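Local coordinates for DegV domain-containing protein spr0652 (Streptococcus pneumoniae, PDB 6CNG) that binds long-chain fatty acids, here linoleic acid, and probably serves fatty acid kinase as their carrier, at residues A[29-34]-A[143-148]; A[248-253]-A[275-280]. All blocks are in the same frame, centred on the assembly; numbering follows the deposited sequence.

Contact 1: A[29-34]-A[143-148]. With NA (sodium ion), chain D.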
# COMPACT_ATOMS: atom_id res chain seq x y z
N SER A 29 -1.01 -2.08 7.72
CA SER A 29 0.27 -1.41 7.50
C SER A 29 0.88 -1.63 6.09
O SER A 29 2.04 -1.25 5.85
CB SER A 29 1.23 -1.74 8.65
OG SER A 29 1.62 -3.07 8.66
N GLY A 30 0.11 -2.17 5.14
CA GLY A 30 0.37 -1.98 3.73
C GLY A 30 0.07 -0.59 3.23
O GLY A 30 0.44 -0.26 2.10
N CYS A 31 -0.64 0.21 4.04
CA CYS A 31 -0.78 1.66 3.88
C CYS A 31 0.38 2.35 4.58
O CYS A 31 0.75 1.98 5.70
CB CYS A 31 -2.09 2.13 4.52
SG CYS A 31 -2.40 3.92 4.58
N ASP A 32 0.93 3.35 3.94
CA ASP A 32 2.12 3.99 4.45
C ASP A 32 1.84 5.11 5.44
O ASP A 32 2.78 5.56 6.09
CB ASP A 32 2.94 4.52 3.28
CG ASP A 32 3.21 3.45 2.24
OD1 ASP A 32 3.88 2.47 2.57
OD2 ASP A 32 2.71 3.57 1.13
N TYR A 33 0.59 5.56 5.56
CA TYR A 33 0.23 6.61 6.51
C TYR A 33 0.28 6.07 7.94
O TYR A 33 -0.29 5.02 8.23
CB TYR A 33 -1.19 7.11 6.22
CG TYR A 33 -1.35 7.95 4.98
CD1 TYR A 33 -0.49 8.98 4.69
CD2 TYR A 33 -2.38 7.71 4.10
CE1 TYR A 33 -0.65 9.75 3.56
CE2 TYR A 33 -2.55 8.46 2.97
CZ TYR A 33 -1.69 9.48 2.70
OH TYR A 33 -1.90 10.22 1.54
N ARG A 34 0.92 6.82 8.83
CA ARG A 34 0.67 6.66 10.26
C ARG A 34 -0.35 7.67 10.77
O ARG A 34 -1.12 7.37 11.68
CB ARG A 34 1.97 6.79 11.07
CG ARG A 34 3.25 6.18 10.46
CD ARG A 34 3.18 4.69 10.37
NE ARG A 34 4.51 4.09 10.43
CZ ARG A 34 4.73 2.78 10.41
NH1 ARG A 34 3.72 1.93 10.31
NH2 ARG A 34 5.97 2.31 10.48
N GLY A 143 1.39 3.01 -2.32
CA GLY A 143 0.83 4.28 -2.75
C GLY A 143 -0.62 4.23 -3.18
O GLY A 143 -1.35 5.21 -3.02
N GLU A 144 -1.06 3.11 -3.74
CA GLU A 144 -2.45 3.02 -4.18
C GLU A 144 -3.40 2.93 -3.00
O GLU A 144 -4.46 3.54 -3.00
CB GLU A 144 -2.65 1.83 -5.12
CG GLU A 144 -3.91 2.02 -5.92
CD GLU A 144 -4.38 0.81 -6.69
OE1 GLU A 144 -3.59 -0.11 -6.90
OE2 GLU A 144 -5.57 0.81 -7.10
N VAL A 145 -3.03 2.16 -1.98
CA VAL A 145 -3.80 2.16 -0.75
C VAL A 145 -3.82 3.54 -0.13
O VAL A 145 -4.83 4.00 0.40
CB VAL A 145 -3.24 1.10 0.23
CG1 VAL A 145 -3.91 1.23 1.54
CG2 VAL A 145 -3.45 -0.29 -0.32
N ASP A 146 -2.69 4.23 -0.17
CA ASP A 146 -2.66 5.57 0.36
C ASP A 146 -3.66 6.47 -0.34
O ASP A 146 -4.38 7.23 0.30
CB ASP A 146 -1.24 6.09 0.21
CG ASP A 146 -0.23 5.22 0.94
OD1 ASP A 146 -0.64 4.47 1.85
OD2 ASP A 146 0.98 5.26 0.62
N LEU A 147 -3.71 6.41 -1.68
CA LEU A 147 -4.69 7.19 -2.42
C LEU A 147 -6.11 6.85 -2.01
O LEU A 147 -6.97 7.72 -1.90
CB LEU A 147 -4.53 6.92 -3.89
CG LEU A 147 -3.40 7.66 -4.61
CD1 LEU A 147 -3.36 7.23 -6.05
CD2 LEU A 147 -3.56 9.16 -4.48
N LEU A 148 -6.39 5.57 -1.81
CA LEU A 148 -7.74 5.19 -1.45
C LEU A 148 -8.12 5.78 -0.12
O LEU A 148 -9.25 6.23 0.08
CB LEU A 148 -7.86 3.68 -1.34
CG LEU A 148 -7.69 2.89 -2.62
CD1 LEU A 148 -7.86 1.44 -2.30
CD2 LEU A 148 -8.67 3.30 -3.64
NA NA D . -7.27 -0.28 -8.85
O HOH W 1 -7.65 -2.01 -7.45
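The carboxylates of Asp-32 and Asp-146 meet with their planes 74° apart, while the Tyr-33 ring turns an edge, at CE2, to the first helical turn. Near the plane of that ring, Asp-146 O lies 3.5 Å from Tyr-33 CE2; Leu-279 packs against the same tyrosine from the neighbouring sheet. The two carboxylate oxygens of Asp-146 meet different groups of Asp-32. OD1 receives the backbone N-H of Asp-32 on its syn side, 17° out of the carboxylate plane, in a nearly straight bond (Asp-32 N to Asp-146 OD1 2.8 Å). OD2 approaches Asp-32 OD2 to 2.5 Å, so close that one of the two buried acids probably carries a proton and donates it to the other. Asp-32 OD1 is engaged separately by the backbone N of Ser-282, which helps to fix the rotation of that carboxylate. Beside the acid pair, Cys-31 CB rests on Val-145 CG1 at 3.6 Å. With SG anti to its own backbone N (chi1 174°), Cys-31 brings its sulfur to 3.3 Å from Asp-146 OD1, and the same sulfur accepts the N-H of Tyr-33, bracing the loop from within. On the side of the helix turned from the loop, the extended Glu-144 reaches the sodium ion through OE2 at 2.7 Å, a site completed by the carbonyl oxygens of Gln-173 and Thr-176 and by water. All touching residues are buried: the loop following strand 23-28 is pinned to the start of helix 143-157 in the core of the DegV fold, with Gly-30 near the bound linoleic acid.

Contact 2: A[248-253]-A[275-280]; sequences RIVMAQ and DIKILP
Ile-249 and Ile-276 lie side by side and point the same way, with Ile-249 CB 4.1 Å from Ile-276 CG1. Farther along this face, Met-251 runs extended beyond CG (chi2 179°), which carries its methyl back into the notch beside this isoleucine pair, CE to Ile-276 CG2 4.0 Å. Ile-278 sends its CG2 branch toward Gln-253, two residues beyond its register partner Met-251, meeting Gln-253 CG at 3.8 Å; OE1 of the bent glutamine accepts the backbone N-H of Asn-256. Helix 257-270 covers this face, with Ile-267 against Ile-249 and Cys-260 against Met-251: the two strands and the helix form a beta-alpha-beta unit. The strands are parallel, 23° apart in direction, and five backbone bonds join them in register, three donated by the N-H groups of Ile-249, Met-251 and Gln-253 and two by those of Lys-277 and Leu-279. On the other face the main apolar bump is Leu-279, whose CD1 reaches back obliquely to Val-250 CG1 at 3.9 Å, in the dip beside the small Ala-252. At the Arg-248 end of this face, Arg-248 and Asp-275 run alongside each other without a direct salt bridge, NE to OD2 being 4.1 Å. A water bridges them, accepting from Arg-248 NE in the guanidinium plane and donating to Asp-275 OD2; the guanidinium itself is paired with Asp-154, and Lys-277 with Glu-150, both on helix 143-157.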
# COMPACT_ATOMS: atom_id res chain seq x y z
N ARG A 248 -3.61 12.52 -9.28
CA ARG A 248 -2.81 12.33 -8.09
C ARG A 248 -1.87 11.14 -8.24
O ARG A 248 -2.21 10.13 -8.86
CB ARG A 248 -3.70 12.07 -6.88
CG ARG A 248 -4.53 13.25 -6.43
CD ARG A 248 -5.40 12.86 -5.25
NE ARG A 248 -6.26 13.96 -4.88
CZ ARG A 248 -7.25 13.87 -4.03
NH1 ARG A 248 -7.52 12.72 -3.44
NH2 ARG A 248 -7.98 14.94 -3.78
N ILE A 249 -0.68 11.29 -7.68
CA ILE A 249 0.27 10.21 -7.51
C ILE A 249 0.75 10.21 -6.08
O ILE A 249 0.96 11.26 -5.48
CB ILE A 249 1.48 10.40 -8.43
CG1 ILE A 249 1.06 10.39 -9.90
CG2 ILE A 249 2.48 9.32 -8.19
CD1 ILE A 249 2.19 10.67 -10.82
N VAL A 250 0.93 9.01 -5.53
CA VAL A 250 1.58 8.76 -4.24
C VAL A 250 2.71 7.78 -4.48
O VAL A 250 2.48 6.62 -4.84
CB VAL A 250 0.60 8.22 -3.20
CG1 VAL A 250 1.33 7.93 -1.95
CG2 VAL A 250 -0.48 9.22 -2.95
N MET A 251 3.94 8.22 -4.28
CA MET A 251 5.13 7.38 -4.41
C MET A 251 5.59 6.98 -3.01
O MET A 251 6.21 7.78 -2.30
CB MET A 251 6.25 8.14 -5.11
CG MET A 251 5.99 8.60 -6.51
SD MET A 251 7.38 9.51 -7.20
CE MET A 251 6.72 10.07 -8.74
N ALA A 252 5.32 5.75 -2.62
CA ALA A 252 5.91 5.16 -1.41
C ALA A 252 7.25 4.54 -1.76
O ALA A 252 7.33 3.67 -2.62
CB ALA A 252 4.96 4.10 -0.86
N GLN A 253 8.31 4.96 -1.08
CA GLN A 253 9.65 4.54 -1.44
C GLN A 253 10.47 4.17 -0.21
O GLN A 253 10.23 4.66 0.89
CB GLN A 253 10.37 5.64 -2.22
CG GLN A 253 10.37 6.98 -1.57
CD GLN A 253 11.46 7.14 -0.55
OE1 GLN A 253 12.52 6.58 -0.69
NE2 GLN A 253 11.20 7.91 0.50
N ASP A 275 -0.28 16.32 -9.00
CA ASP A 275 -0.33 16.46 -7.56
C ASP A 275 0.37 15.20 -7.05
O ASP A 275 -0.22 14.13 -6.99
CB ASP A 275 -1.78 16.56 -7.11
CG ASP A 275 -1.95 16.56 -5.59
OD1 ASP A 275 -0.93 16.52 -4.86
OD2 ASP A 275 -3.11 16.61 -5.12
N ILE A 276 1.64 15.34 -6.74
CA ILE A 276 2.46 14.21 -6.35
C ILE A 276 2.88 14.36 -4.90
O ILE A 276 3.28 15.45 -4.47
CB ILE A 276 3.71 14.15 -7.26
CG1 ILE A 276 3.29 14.11 -8.72
CG2 ILE A 276 4.58 12.94 -6.91
CD1 ILE A 276 4.46 14.23 -9.65
N LYS A 277 2.79 13.25 -4.16
CA LYS A 277 3.32 13.09 -2.82
C LYS A 277 4.36 11.97 -2.83
O LYS A 277 4.24 10.99 -3.56
CB LYS A 277 2.21 12.71 -1.83
CG LYS A 277 1.00 13.65 -1.79
CD LYS A 277 -0.21 12.98 -1.07
CE LYS A 277 -1.58 13.61 -1.44
NZ LYS A 277 -1.95 13.54 -2.90
N ILE A 278 5.40 12.12 -2.02
CA ILE A 278 6.42 11.08 -1.83
C ILE A 278 6.39 10.73 -0.35
O ILE A 278 6.53 11.61 0.51
CB ILE A 278 7.81 11.56 -2.27
CG1 ILE A 278 7.76 12.18 -3.67
CG2 ILE A 278 8.81 10.43 -2.23
CD1 ILE A 278 9.04 12.90 -4.06
N LEU A 279 6.15 9.45 -0.04
CA LEU A 279 6.05 8.99 1.34
C LEU A 279 7.05 7.87 1.61
O LEU A 279 7.32 7.05 0.73
CB LEU A 279 4.67 8.42 1.67
CG LEU A 279 3.48 9.35 1.50
CD1 LEU A 279 2.24 8.56 1.79
CD2 LEU A 279 3.63 10.51 2.43
N PRO A 280 7.59 7.79 2.81
CA PRO A 280 8.42 6.64 3.14
C PRO A 280 7.54 5.40 3.32
O PRO A 280 6.42 5.46 3.81
CB PRO A 280 9.10 7.07 4.44
CG PRO A 280 8.17 7.99 5.05
CD PRO A 280 7.37 8.65 3.98
O HOH W 2 -5.40 16.61 -6.09

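Contact 1 closes before contact 2 opens along the chain, yet their centres lie 10 Å apart and they touch directly. Helix 143-157 is the shared element: one side receives the loop that follows strand 23-28, while Leu-147 CD2 packs on Val-250 CG2 at 3.4 Å. The loop reaches the same sheet face, Asp-32 OD2 lying 3.1 Å from Ala-252 CB. Contact 2 forms the edge of the second six-stranded sheet, where 275-280 is outermost. Contact 1, packed on the face of contact 2 that carries Val-250, Ala-252 and Leu-279, links the loop after strand 23-28 of the first sheet to this second one, close to the linoleic acid on the loop side and the sodium ion beside the helix.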